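Local coordinates for periplasmic binding protein (Pseudomonas aeruginosa, PDB 2R79) that binds heme in the periplasm and probably delivers it to a membrane transporter for uptake, at residues P92-L97 with G164-N169; L119-R124 with G242-R247; Q123-Q128 with L168-A173. All blocks are in the same frame, centred on the assembly; numbering follows the deposited sequence.

Contact 1 (P92-L97 with G164-N169); sequences PDLEAL and GDWVLN. With SO4 (sulfate ion), chain C.
W166 and L94 both grip one sulfate oxygen, O4. The indole NE1 of W166 donates to O4 over 2.8 Å, nearly straight at 163°. L94 N, in the first turn of its helix, donates to the same O4 over 3.0 Å. The sulfate lies at the edge of the indole, near its plane. It is probably from the crystallisation liquor, so the site shows an anion held at a helix start rather than a known ligand. D93 is the N-cap of that helix. Its OD2 accepts from A96 N at 3.1 Å, and the N-H comes from above the carboxylate plane. With CG anti to the backbone N (chi1 -172°), the indole of W166 extends across to 92-97. P92 packs beside the root of this side chain, with P92 CB 4.1 Å from W166 CB. P92 O lies 3.1 Å from W166 CD1, approaching the ring obliquely. L94 CD2 meets W166 CZ2 at 4.3 Å, also obliquely. The contact joins the start of helix 94-108 to helix 163-170. L125 of helix 111-135 touches both L94 and W166, and L248 of helix 248-259 packs on W166. L168, further along helix 163-170, rests on strand 143-150.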
loop_
_atom_site.group_PDB
_atom_site.type_symbol
_atom_site.label_atom_id
_atom_site.label_comp_id
_atom_site.label_asym_id
_atom_site.label_seq_id
_atom_site.Cartn_x
_atom_site.Cartn_y
_atom_site.Cartn_z
ATOM N N PRO A 92 25.163 -19.685 21.575
ATOM C CA PRO A 92 25.670 -18.780 20.538
ATOM C C PRO A 92 27.008 -19.169 19.919
ATOM O O PRO A 92 27.976 -18.419 20.040
ATOM C CB PRO A 92 25.787 -17.439 21.265
ATOM C CG PRO A 92 24.926 -17.595 22.493
ATOM C CD PRO A 92 25.175 -19.015 22.885
ATOM N N ASP A 93 27.077 -20.327 19.268
ATOM C CA ASP A 93 28.321 -20.742 18.617
ATOM C C ASP A 93 28.094 -21.770 17.509
ATOM O O ASP A 93 27.127 -22.526 17.539
ATOM C CB ASP A 93 29.322 -21.293 19.636
ATOM C CG ASP A 93 28.858 -22.578 20.275
ATOM O OD1 ASP A 93 27.968 -22.527 21.147
ATOM O OD2 ASP A 93 29.383 -23.642 19.895
ATOM N N LEU A 94 29.001 -21.786 16.538
ATOM C CA LEU A 94 28.910 -22.690 15.400
ATOM C C LEU A 94 28.896 -24.158 15.779
ATOM O O LEU A 94 28.283 -24.971 15.089
ATOM C CB LEU A 94 30.051 -22.419 14.426
ATOM C CG LEU A 94 30.058 -20.996 13.876
ATOM C CD1 LEU A 94 31.190 -20.843 12.878
ATOM C CD2 LEU A 94 28.718 -20.696 13.217
ATOM N N GLU A 95 29.565 -24.507 16.872
ATOM C CA GLU A 95 29.585 -25.897 17.297
ATOM C C GLU A 95 28.161 -26.339 17.603
ATOM O O GLU A 95 27.756 -27.441 17.242
ATOM C CB GLU A 95 30.459 -26.083 18.536
ATOM C CG GLU A 95 30.339 -27.472 19.145
ATOM C CD GLU A 95 31.265 -27.686 20.329
ATOM O OE1 GLU A 95 31.237 -26.859 21.269
ATOM O OE2 GLU A 95 32.015 -28.689 20.320
ATOM N N ALA A 96 27.406 -25.472 18.270
ATOM C CA ALA A 96 26.023 -25.775 18.616
ATOM C C ALA A 96 25.173 -25.835 17.353
ATOM O O ALA A 96 24.363 -26.750 17.178
ATOM C CB ALA A 96 25.479 -24.720 19.555
ATOM N N LEU A 97 25.356 -24.858 16.470
ATOM C CA LEU A 97 24.591 -24.830 15.233
ATOM C C LEU A 97 24.814 -26.123 14.464
ATOM O O LEU A 97 23.861 -26.819 14.120
ATOM C CB LEU A 97 25.004 -23.640 14.370
ATOM C CG LEU A 97 24.341 -23.570 12.993
ATOM C CD1 LEU A 97 22.829 -23.726 13.113
ATOM C CD2 LEU A 97 24.695 -22.252 12.349
ATOM N N GLY A 164 23.246 -11.966 21.277
ATOM C CA GLY A 164 23.469 -10.561 20.984
ATOM C C GLY A 164 24.948 -10.240 20.858
ATOM O O GLY A 164 25.359 -9.501 19.963
ATOM N N ASP A 165 25.755 -10.799 21.758
ATOM C CA ASP A 165 27.202 -10.583 21.742
ATOM C C ASP A 165 27.815 -11.195 20.484
ATOM O O ASP A 165 28.679 -10.600 19.848
ATOM C CB ASP A 165 27.851 -11.213 22.980
ATOM C CG ASP A 165 29.366 -11.080 22.975
ATOM O OD1 ASP A 165 29.863 -9.942 23.071
ATOM O OD2 ASP A 165 30.065 -12.115 22.873
ATOM N N TRP A 166 27.357 -12.395 20.141
ATOM C CA TRP A 166 27.837 -13.099 18.958
ATOM C C TRP A 166 27.559 -12.234 17.728
ATOM O O TRP A 166 28.420 -12.065 16.860
ATOM C CB TRP A 166 27.107 -14.427 18.823
ATOM C CG TRP A 166 27.638 -15.318 17.756
ATOM C CD1 TRP A 166 28.571 -16.312 17.901
ATOM C CD2 TRP A 166 27.235 -15.343 16.382
ATOM N NE1 TRP A 166 28.761 -16.956 16.706
ATOM C CE2 TRP A 166 27.955 -16.386 15.755
ATOM C CE3 TRP A 166 26.331 -14.589 15.618
ATOM C CZ2 TRP A 166 27.801 -16.697 14.400
ATOM C CZ3 TRP A 166 26.177 -14.898 14.266
ATOM C CH2 TRP A 166 26.908 -15.945 13.674
ATOM N N VAL A 167 26.353 -11.686 17.658
ATOM C CA VAL A 167 25.973 -10.841 16.538
ATOM C C VAL A 167 26.800 -9.557 16.458
ATOM O O VAL A 167 27.179 -9.125 15.366
ATOM C CB VAL A 167 24.464 -10.491 16.595
ATOM C CG1 VAL A 167 24.149 -9.333 15.650
ATOM C CG2 VAL A 167 23.648 -11.714 16.195
ATOM N N LEU A 168 27.091 -8.946 17.601
ATOM C CA LEU A 168 27.881 -7.721 17.583
ATOM C C LEU A 168 29.302 -8.023 17.121
ATOM O O LEU A 168 29.865 -7.297 16.302
ATOM C CB LEU A 168 27.908 -7.069 18.974
ATOM C CG LEU A 168 26.611 -6.433 19.492
ATOM C CD1 LEU A 168 26.843 -5.831 20.890
ATOM C CD2 LEU A 168 26.149 -5.353 18.527
ATOM N N ASN A 169 29.879 -9.099 17.641
ATOM C CA ASN A 169 31.235 -9.466 17.259
ATOM C C ASN A 169 31.334 -9.836 15.790
ATOM O O ASN A 169 32.207 -9.347 15.079
ATOM C CB ASN A 169 31.750 -10.624 18.120
ATOM C CG ASN A 169 32.051 -10.194 19.549
ATOM O OD1 ASN A 169 32.771 -9.216 19.775
ATOM N ND2 ASN A 169 31.504 -10.923 20.523
HETATM S S SO4 C . 31.783 -19.195 17.541
HETATM O O1 SO4 C . 32.314 -20.592 17.667
HETATM O O2 SO4 C . 31.596 -18.545 18.886
HETATM O O3 SO4 C . 32.778 -18.440 16.717
HETATM O O4 SO4 C . 30.484 -19.165 16.801
#

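Contact 2 (L119-R124 with G242-R247); sequences LDYRQR and GGLGPR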
loop_
_atom_site.group_PDB
_atom_site.type_symbol
_atom_site.label_atom_id
_atom_site.label_comp_id
_atom_site.label_asym_id
_atom_site.label_seq_id
_atom_site.Cartn_x
_atom_site.Cartn_y
_atom_site.Cartn_z
ATOM N N LEU A 119 27.659 -25.796 5.533
ATOM C CA LEU A 119 28.704 -25.320 4.645
ATOM C C LEU A 119 28.422 -23.911 4.126
ATOM O O LEU A 119 29.298 -23.047 4.165
ATOM C CB LEU A 119 28.872 -26.309 3.485
ATOM C CG LEU A 119 29.953 -26.075 2.436
ATOM C CD1 LEU A 119 31.314 -25.894 3.101
ATOM C CD2 LEU A 119 29.976 -27.277 1.492
ATOM N N ASP A 120 27.206 -23.667 3.648
ATOM C CA ASP A 120 26.871 -22.338 3.143
ATOM C C ASP A 120 26.948 -21.293 4.252
ATOM O O ASP A 120 27.370 -20.162 4.024
ATOM C CB ASP A 120 25.458 -22.310 2.548
ATOM C CG ASP A 120 25.322 -23.179 1.318
ATOM O OD1 ASP A 120 26.251 -23.176 0.482
ATOM O OD2 ASP A 120 24.279 -23.857 1.176
ATOM N N TYR A 121 26.532 -21.678 5.450
ATOM C CA TYR A 121 26.531 -20.764 6.578
ATOM C C TYR A 121 27.946 -20.290 6.909
ATOM O O TYR A 121 28.205 -19.092 6.978
ATOM C CB TYR A 121 25.920 -21.449 7.798
ATOM C CG TYR A 121 25.343 -20.500 8.824
ATOM C CD1 TYR A 121 24.087 -19.928 8.637
ATOM C CD2 TYR A 121 26.029 -20.218 10.010
ATOM C CE1 TYR A 121 23.517 -19.109 9.607
ATOM C CE2 TYR A 121 25.471 -19.397 10.989
ATOM C CZ TYR A 121 24.210 -18.851 10.779
ATOM O OH TYR A 121 23.621 -18.079 11.749
ATOM N N ARG A 122 28.862 -21.237 7.099
ATOM C CA ARG A 122 30.237 -20.896 7.434
ATOM C C ARG A 122 30.897 -20.088 6.323
ATOM O O ARG A 122 31.716 -19.213 6.588
ATOM C CB ARG A 122 31.034 -22.168 7.740
ATOM C CG ARG A 122 30.357 -23.043 8.798
ATOM C CD ARG A 122 31.322 -23.983 9.505
ATOM N NE ARG A 122 32.278 -24.574 8.581
ATOM C CZ ARG A 122 33.056 -25.614 8.868
ATOM N NH1 ARG A 122 32.987 -26.189 10.058
ATOM N NH2 ARG A 122 33.914 -26.071 7.964
ATOM N N GLN A 123 30.514 -20.363 5.082
ATOM C CA GLN A 123 31.062 -19.650 3.939
ATOM C C GLN A 123 30.614 -18.194 4.016
ATOM O O GLN A 123 31.392 -17.275 3.743
ATOM C CB GLN A 123 30.550 -20.279 2.641
ATOM C CG GLN A 123 31.233 -19.774 1.375
ATOM C CD GLN A 123 32.615 -20.380 1.179
ATOM O OE1 GLN A 123 32.773 -21.608 1.172
ATOM N NE2 GLN A 123 33.622 -19.520 1.016
ATOM N N ARG A 124 29.345 -17.995 4.369
ATOM C CA ARG A 124 28.789 -16.661 4.508
ATOM C C ARG A 124 29.573 -15.916 5.590
ATOM O O ARG A 124 29.946 -14.759 5.412
ATOM C CB ARG A 124 27.310 -16.734 4.914
ATOM C CG ARG A 124 26.343 -17.167 3.814
ATOM C CD ARG A 124 26.353 -16.197 2.642
ATOM N NE ARG A 124 25.771 -14.892 2.963
ATOM C CZ ARG A 124 24.469 -14.668 3.143
ATOM N NH1 ARG A 124 23.594 -15.662 3.037
ATOM N NH2 ARG A 124 24.038 -13.443 3.420
ATOM N N GLY A 242 16.003 -18.931 20.043
ATOM C CA GLY A 242 16.227 -20.288 19.570
ATOM C C GLY A 242 17.559 -20.620 18.912
ATOM O O GLY A 242 17.605 -21.444 17.994
ATOM N N GLY A 243 18.645 -20.000 19.366
ATOM C CA GLY A 243 19.942 -20.288 18.780
ATOM C C GLY A 243 20.201 -19.569 17.469
ATOM O O GLY A 243 19.379 -18.785 17.005
ATOM N N LEU A 244 21.353 -19.841 16.876
ATOM C CA LEU A 244 21.759 -19.223 15.619
ATOM C C LEU A 244 20.849 -19.614 14.468
ATOM O O LEU A 244 20.754 -20.791 14.129
ATOM C CB LEU A 244 23.199 -19.623 15.298
ATOM C CG LEU A 244 24.320 -18.784 15.914
ATOM C CD1 LEU A 244 23.843 -18.064 17.168
ATOM C CD2 LEU A 244 25.505 -19.682 16.191
ATOM N N GLY A 245 20.205 -18.620 13.857
ATOM C CA GLY A 245 19.289 -18.883 12.761
ATOM C C GLY A 245 19.821 -18.577 11.371
ATOM O O GLY A 245 20.817 -17.864 11.226
ATOM N N PRO A 246 19.149 -19.081 10.321
ATOM C CA PRO A 246 19.522 -18.893 8.913
ATOM C C PRO A 246 19.517 -17.462 8.381
ATOM O O PRO A 246 20.121 -17.185 7.349
ATOM C CB PRO A 246 18.534 -19.797 8.172
ATOM C CG PRO A 246 17.323 -19.739 9.045
ATOM C CD PRO A 246 17.894 -19.847 10.434
ATOM N N ARG A 247 18.851 -16.550 9.079
ATOM C CA ARG A 247 18.803 -15.164 8.622
ATOM C C ARG A 247 19.911 -14.288 9.190
ATOM O O ARG A 247 20.072 -13.150 8.763
ATOM C CB ARG A 247 17.447 -14.534 8.952
ATOM C CG ARG A 247 16.269 -15.073 8.141
ATOM C CD ARG A 247 14.977 -14.383 8.568
ATOM N NE ARG A 247 14.696 -14.609 9.986
ATOM C CZ ARG A 247 14.197 -13.693 10.809
ATOM N NH1 ARG A 247 13.913 -12.477 10.363
ATOM N NH2 ARG A 247 14.002 -13.989 12.089
#
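Y121 OH donates a hydrogen bond to G245 O over 2.9 Å, and this is the polar link between helix 111-135 and the loop 242-247. The hydroxyl sits above the carbonyl plane, about 40° out of it, with a C=O...O angle of 137°. The acceptor itself lies at the edge of the tyrosine ring, near the ring plane. Y121 CG is anti to the backbone N (chi1 -156°), and this sends the ring off the helix to the loop. Helix 10-18 also binds the loop: L244 O accepts from W15 NE1, and G243 O is hydrogen-bonded to S11 OG. Helix 111-135 is the long helix that links the two lobes, as in other binding proteins of the iron and vitamin B12 family; here it meets the loop between strand 232-235 and helix 248-259. The remaining contacts are van der Waals. L244 CB lies 3.9 Å from Y121 OH. P246 CA comes to the ring edge, 4.1 Å from Y121 CE1. L94 and L97 of helix 94-108 also pack on Y121, as do L248 and P249. Beyond the tyrosine, R124 forms a salt bridge with D250, and R247 pairs with E14 and D236.

Contact 3 (Q123-Q128 with L168-A173); sequences QRLRRQ and LNRAGA. With SO4 (sulfate ion), chain C.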
loop_
_atom_site.group_PDB
_atom_site.type_symbol
_atom_site.label_atom_id
_atom_site.label_comp_id
_atom_site.label_asym_id
_atom_site.label_seq_id
_atom_site.Cartn_x
_atom_site.Cartn_y
_atom_site.Cartn_z
ATOM N N GLN A 123 30.514 -20.363 5.082
ATOM C CA GLN A 123 31.062 -19.650 3.939
ATOM C C GLN A 123 30.614 -18.194 4.016
ATOM O O GLN A 123 31.392 -17.275 3.743
ATOM C CB GLN A 123 30.550 -20.279 2.641
ATOM C CG GLN A 123 31.233 -19.774 1.375
ATOM C CD GLN A 123 32.615 -20.380 1.179
ATOM O OE1 GLN A 123 32.773 -21.608 1.172
ATOM N NE2 GLN A 123 33.622 -19.520 1.016
ATOM N N ARG A 124 29.345 -17.995 4.369
ATOM C CA ARG A 124 28.789 -16.661 4.508
ATOM C C ARG A 124 29.573 -15.916 5.590
ATOM O O ARG A 124 29.946 -14.759 5.412
ATOM C CB ARG A 124 27.310 -16.734 4.914
ATOM C CG ARG A 124 26.343 -17.167 3.814
ATOM C CD ARG A 124 26.353 -16.197 2.642
ATOM N NE ARG A 124 25.771 -14.892 2.963
ATOM C CZ ARG A 124 24.469 -14.668 3.143
ATOM N NH1 ARG A 124 23.594 -15.662 3.037
ATOM N NH2 ARG A 124 24.038 -13.443 3.420
ATOM N N LEU A 125 29.821 -16.594 6.707
ATOM C CA LEU A 125 30.549 -15.999 7.819
ATOM C C LEU A 125 32.001 -15.680 7.480
ATOM O O LEU A 125 32.533 -14.670 7.929
ATOM C CB LEU A 125 30.488 -16.915 9.048
ATOM C CG LEU A 125 29.071 -17.171 9.580
ATOM C CD1 LEU A 125 29.130 -18.036 10.821
ATOM C CD2 LEU A 125 28.391 -15.851 9.882
ATOM N N ARG A 126 32.637 -16.532 6.680
ATOM C CA ARG A 126 34.023 -16.298 6.295
ATOM C C ARG A 126 34.103 -15.050 5.428
ATOM O O ARG A 126 35.030 -14.247 5.541
ATOM C CB ARG A 126 34.581 -17.498 5.525
ATOM C CG ARG A 126 36.094 -17.452 5.367
ATOM C CD ARG A 126 36.656 -18.720 4.749
ATOM N NE ARG A 126 36.546 -18.724 3.296
ATOM C CZ ARG A 126 36.876 -19.757 2.533
ATOM N NH1 ARG A 126 37.337 -20.868 3.088
ATOM N NH2 ARG A 126 36.747 -19.682 1.217
ATOM N N ARG A 127 33.107 -14.889 4.569
ATOM C CA ARG A 127 33.031 -13.750 3.674
ATOM C C ARG A 127 32.765 -12.466 4.460
ATOM O O ARG A 127 33.295 -11.397 4.127
ATOM C CB ARG A 127 31.909 -13.988 2.672
ATOM C CG ARG A 127 31.741 -12.904 1.641
ATOM C CD ARG A 127 30.432 -13.097 0.887
ATOM N NE ARG A 127 30.174 -11.995 -0.031
ATOM C CZ ARG A 127 28.991 -11.737 -0.575
ATOM N NH1 ARG A 127 27.948 -12.508 -0.288
ATOM N NH2 ARG A 127 28.852 -10.706 -1.400
ATOM N N GLN A 128 31.937 -12.574 5.499
ATOM C CA GLN A 128 31.596 -11.427 6.337
ATOM C C GLN A 128 32.850 -10.965 7.089
ATOM O O GLN A 128 33.101 -9.768 7.195
ATOM C CB GLN A 128 30.486 -11.811 7.317
ATOM C CG GLN A 128 30.092 -10.741 8.334
ATOM C CD GLN A 128 29.520 -9.482 7.698
ATOM O OE1 GLN A 128 30.216 -8.473 7.557
ATOM N NE2 GLN A 128 28.251 -9.537 7.304
ATOM N N LEU A 168 27.091 -8.946 17.601
ATOM C CA LEU A 168 27.881 -7.721 17.583
ATOM C C LEU A 168 29.302 -8.023 17.121
ATOM O O LEU A 168 29.865 -7.297 16.302
ATOM C CB LEU A 168 27.908 -7.069 18.974
ATOM C CG LEU A 168 26.611 -6.433 19.492
ATOM C CD1 LEU A 168 26.843 -5.831 20.890
ATOM C CD2 LEU A 168 26.149 -5.353 18.527
ATOM N N ASN A 169 29.879 -9.099 17.641
ATOM C CA ASN A 169 31.235 -9.466 17.259
ATOM C C ASN A 169 31.334 -9.836 15.790
ATOM O O ASN A 169 32.207 -9.347 15.079
ATOM C CB ASN A 169 31.750 -10.624 18.120
ATOM C CG ASN A 169 32.051 -10.194 19.549
ATOM O OD1 ASN A 169 32.771 -9.216 19.775
ATOM N ND2 ASN A 169 31.504 -10.923 20.523
ATOM N N ARG A 170 30.428 -10.690 15.329
ATOM C CA ARG A 170 30.444 -11.113 13.942
ATOM C C ARG A 170 30.187 -9.975 12.973
ATOM O O ARG A 170 30.547 -10.074 11.805
ATOM C CB ARG A 170 29.428 -12.227 13.725
ATOM C CG ARG A 170 29.818 -13.532 14.397
ATOM C CD ARG A 170 30.916 -14.215 13.632
ATOM N NE ARG A 170 31.280 -15.491 14.228
ATOM C CZ ARG A 170 31.981 -16.427 13.594
ATOM N NH1 ARG A 170 32.386 -16.224 12.344
ATOM N NH2 ARG A 170 32.281 -17.566 14.205
ATOM N N ALA A 171 29.575 -8.894 13.445
ATOM C CA ALA A 171 29.306 -7.748 12.577
ATOM C C ALA A 171 30.433 -6.717 12.620
ATOM O O ALA A 171 30.328 -5.651 12.024
ATOM C CB ALA A 171 27.969 -7.095 12.945
ATOM N N GLY A 172 31.508 -7.029 13.337
ATOM C CA GLY A 172 32.637 -6.115 13.406
ATOM C C GLY A 172 32.655 -5.079 14.521
ATOM O O GLY A 172 33.457 -4.154 14.483
ATOM N N ALA A 173 31.793 -5.223 15.520
ATOM C CA ALA A 173 31.756 -4.260 16.618
ATOM C C ALA A 173 32.374 -4.840 17.880
ATOM O O ALA A 173 32.623 -6.043 17.956
ATOM C CB ALA A 173 30.317 -3.844 16.896
HETATM S S SO4 C . 31.783 -19.195 17.541
HETATM O O1 SO4 C . 32.314 -20.592 17.667
HETATM O O2 SO4 C . 31.596 -18.545 18.886
HETATM O O3 SO4 C . 32.778 -18.440 16.717
HETATM O O4 SO4 C . 30.484 -19.165 16.801
HETATM O O HOH W 1 32.105 -14.212 10.614
#
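This is a buried contact between the middle of helix 111-135 and the end of helix 163-170, made by L125 and Q128 against R170, with a water bridging L125 and R170. The side chains of L125 and R170 cross at about a right angle. L125 CD1 lies over one face of the guanidinium, offset toward its rim and 4.0 Å from R170 NH1. L125 CB is also near, 3.9 Å from R170 NH1. The chain of R170 bends at its second torsion (chi2 -75°), which helps bring its end back to L125. The water lies at the guanidinium edge, in its plane. It accepts from R170 NH1 at 2.7 Å and donates to L125 O at 2.8 Å, so it ties the arginine to the helix backbone. R170 NH2 donates to sulfate O3 over 2.7 Å, a bent bond (135°); W166 NE1 and L94 N hold the same ion. The sulfate is at the edge too. These two bonds should limit rotation of the flat group. Helix 163-170 ends here in a Schellman motif. G172 has positive phi, and the bonds G172 N to N169 O and A173 N to L168 O close the last turn. Q128 meets this end of the helix through its CG, 3.6 Å from R170 O. Its CG is anti to the backbone N (chi1 176°), and the chain bends at the next torsion. The polar end turns to helix 248-259, where OE1 is bonded to S256 OG. L252 of that helix packs on both L125 and Q128, while L94 touches R170.

The three contacts lie close together, with centres 10 to 11 Å apart. Contacts 2 and 3 start from neighbouring turns of helix 111-135 and share Q123 and R124. Contacts 1 and 3 both use helix 163-170 and the same sulfate. Contacts 1 and 2 meet where D93 N lies 3.5 Å from L244 CD2. Along the chain the order is 92-97, 119-128, 164-173, then 242-247, so contacts 1 and 2 cross. Helix 111-135 links the lobe with the parallel sheet to the lobe with the mixed sheet. The contacts lie on or beside it where the lobes meet, away from the annotated heme site; a bound heme lies about 10 Å from the side chain of P92.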